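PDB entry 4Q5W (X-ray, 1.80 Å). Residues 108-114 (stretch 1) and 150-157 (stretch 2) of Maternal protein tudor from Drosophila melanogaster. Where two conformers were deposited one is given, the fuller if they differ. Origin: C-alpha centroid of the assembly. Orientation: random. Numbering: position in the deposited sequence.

Stretch 1 108-114: EICSMEP
Stretch 2, residues 150-157: SPPVVRLT

Residues 108-114 and 150-157 of one chain meet through a short parallel bridge between Ser111 and Val153, whose CA atoms lie 4.7 Å apart. The strands diverge quickly, their N-to-C directions making an angle of 72°, with a closest axial approach of 4.6 Å. Phi/psi values are extended throughout, from -132/170 at Cys110 and -129/139 at Ser111 to -91/134 at Val153 and -135/161 at Val154. Together the stretches bury 521 Å².

Two backbone hydrogen bonds fix the register, both made by Ser111. Its N donates to Pro152 O (2.8 Å, 154°), and its O accepts from Val154 N (2.8 Å, 156°), so that Ser111 spans Val153 as expected of a parallel pair. Val153 CA also approaches Ser111 O at 3.2 Å in a CA-H...O contact. Pro152, lacking an amide hydrogen, contributes its carbonyl alone.

Before the bridge, a cis peptide bond precedes Pro151 (-71/161), whose CA-to-CB bond points toward the first stretch. Its C-gamma-exo ring packs on Ile109, with Pro151 CG 3.7 Å from Ile109 CG2; Ile109 adopts m,t (-57°, 173°). Pro152, also C-gamma exo, brings its CD to 3.4 Å from Ile109 O.

Ser111 and Val153 place their side chains on the same face of the sheet. The t rotamer of Ser111 (171°) directs OG to its neighbour, donating to Met112 O at 2.7 Å and thereby satisfying the hydroxyl locally. Val153 is also t (-179°), which sets its CG1 against the chain after the bridge, 3.9 Å from Glu113 CG. Cys110 and Val154, both m (-61° and -63°), form a buried apolar contact, Cys110 CB to Val154 CG2, at 4.0 Å. Met112 points its CA-to-CB bond away from the second stretch, yet its m chi1 (-51°) leaves CG 4.1 Å from Leu156 CD1; chi2 and chi3 (t, 179°; p, 72°) set the rest of the chain. Leu156 is m,t (-54°, 171°).

Where the backbones part, a water fills the gap: it accepts from Glu113 N (3.0 Å) and donates to Val154 O and Glu113 OE1 (both 2.7 Å). Glu113 (-65°, 161°, -79°) starts sideways, but its end comes nearer the second stretch, placing OE1 3.5 Å from Arg155 CG. Arg155 is m,t,t with chi4 at 88° (-75°, -171°, -156°). Although Glu113 OE1 lies 4.1 Å from Arg155 NE, it sits well out of the guanidinium plane and no N-H points at it, leaving an attraction of charges without a salt bridge.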

# COMPACT_ATOMS: atom_id res chain seq x y z
N GLU A 108 3.63 1.68 -6.60
CA GLU A 108 3.55 3.07 -7.04
C GLU A 108 2.29 3.66 -6.42
O GLU A 108 1.33 2.95 -6.16
CB GLU A 108 3.48 3.15 -8.56
CG GLU A 108 4.71 2.58 -9.24
CD GLU A 108 4.55 2.44 -10.74
OE1 GLU A 108 5.32 1.66 -11.33
OE2 GLU A 108 3.67 3.11 -11.33
N ILE A 109 2.30 4.97 -6.19
CA ILE A 109 1.15 5.63 -5.60
C ILE A 109 0.26 6.28 -6.66
O ILE A 109 0.75 6.99 -7.55
CB ILE A 109 1.58 6.71 -4.60
CG1 ILE A 109 2.46 6.12 -3.51
CG2 ILE A 109 0.36 7.40 -4.00
CD1 ILE A 109 3.06 7.16 -2.58
N CYS A 110 -1.04 6.03 -6.57
CA CYS A 110 -2.00 6.67 -7.45
C CYS A 110 -3.17 7.21 -6.64
O CYS A 110 -3.30 6.91 -5.46
CB CYS A 110 -2.52 5.67 -8.48
SG CYS A 110 -1.23 5.03 -9.54
N SER A 111 -4.02 7.99 -7.30
CA SER A 111 -5.17 8.59 -6.65
C SER A 111 -6.44 8.32 -7.44
O SER A 111 -6.43 8.39 -8.66
CB SER A 111 -4.96 10.11 -6.55
OG SER A 111 -6.14 10.77 -6.10
N MET A 112 -7.54 8.02 -6.75
CA MET A 112 -8.83 8.01 -7.43
C MET A 112 -9.23 9.45 -7.66
O MET A 112 -8.63 10.38 -7.11
CB MET A 112 -9.89 7.29 -6.59
CG MET A 112 -9.46 5.92 -6.11
SD MET A 112 -10.71 5.11 -5.09
CE MET A 112 -11.87 4.77 -6.39
N GLU A 113 -10.24 9.64 -8.50
CA GLU A 113 -10.87 10.93 -8.69
C GLU A 113 -11.39 11.44 -7.33
O GLU A 113 -11.65 10.64 -6.43
CB GLU A 113 -11.99 10.79 -9.71
CG GLU A 113 -11.47 10.42 -11.10
CD GLU A 113 -12.55 9.83 -11.99
OE1 GLU A 113 -12.86 8.63 -11.81
OE2 GLU A 113 -13.07 10.57 -12.85
N PRO A 114 -11.49 12.77 -7.17
CA PRO A 114 -11.94 13.36 -5.91
C PRO A 114 -13.45 13.30 -5.75
O PRO A 114 -14.19 13.33 -6.73
CB PRO A 114 -11.51 14.82 -6.03
CG PRO A 114 -11.53 15.09 -7.48
CD PRO A 114 -11.05 13.81 -8.12
N SER A 150 0.23 14.38 -9.33
CA SER A 150 1.02 13.72 -8.31
C SER A 150 0.23 13.61 -7.00
O SER A 150 0.09 14.59 -6.27
CB SER A 150 2.33 14.46 -8.08
OG SER A 150 3.13 13.76 -7.14
N PRO A 151 -0.29 12.41 -6.70
CA PRO A 151 -0.17 11.18 -7.49
C PRO A 151 -1.01 11.25 -8.76
O PRO A 151 -1.92 12.08 -8.85
CB PRO A 151 -0.75 10.10 -6.55
CG PRO A 151 -0.76 10.73 -5.18
CD PRO A 151 -1.01 12.18 -5.43
N PRO A 152 -0.70 10.40 -9.75
CA PRO A 152 -1.50 10.34 -10.98
C PRO A 152 -2.92 9.91 -10.64
O PRO A 152 -3.10 9.08 -9.75
CB PRO A 152 -0.80 9.25 -11.80
CG PRO A 152 0.55 9.14 -11.24
CD PRO A 152 0.44 9.47 -9.80
N VAL A 153 -3.90 10.48 -11.32
CA VAL A 153 -5.29 10.13 -11.08
C VAL A 153 -5.73 8.99 -11.99
O VAL A 153 -5.45 9.01 -13.19
CB VAL A 153 -6.21 11.34 -11.29
CG1 VAL A 153 -7.65 10.97 -11.01
CG2 VAL A 153 -5.76 12.49 -10.40
N VAL A 154 -6.41 7.99 -11.42
CA VAL A 154 -6.77 6.78 -12.16
C VAL A 154 -8.21 6.37 -11.91
O VAL A 154 -8.84 6.81 -10.94
CB VAL A 154 -5.91 5.59 -11.71
CG1 VAL A 154 -4.44 5.83 -12.03
CG2 VAL A 154 -6.12 5.33 -10.23
N ARG A 155 -8.73 5.54 -12.81
CA ARG A 155 -10.01 4.86 -12.62
C ARG A 155 -9.73 3.40 -12.36
O ARG A 155 -8.99 2.77 -13.11
CB ARG A 155 -10.88 4.97 -13.86
CG ARG A 155 -11.51 6.32 -14.08
CD ARG A 155 -12.52 6.23 -15.20
NE ARG A 155 -12.71 7.54 -15.81
CZ ARG A 155 -11.95 7.99 -16.81
NH1 ARG A 155 -10.98 7.24 -17.30
NH2 ARG A 155 -12.18 9.19 -17.31
N LEU A 156 -10.33 2.85 -11.31
CA LEU A 156 -10.10 1.46 -10.94
C LEU A 156 -11.34 0.62 -11.15
O LEU A 156 -12.45 1.03 -10.79
CB LEU A 156 -9.67 1.37 -9.47
CG LEU A 156 -8.48 2.24 -9.06
CD1 LEU A 156 -8.32 2.21 -7.55
CD2 LEU A 156 -7.22 1.77 -9.74
N THR A 157 -11.17 -0.56 -11.73
CA THR A 157 -12.26 -1.50 -11.96
C THR A 157 -11.85 -2.85 -11.35
O THR A 157 -10.71 -3.26 -11.51
CB THR A 157 -12.50 -1.68 -13.48
OG1 THR A 157 -12.68 -0.39 -14.10
CG2 THR A 157 -13.72 -2.52 -13.75
O HOH W 1 -11.31 7.33 -10.07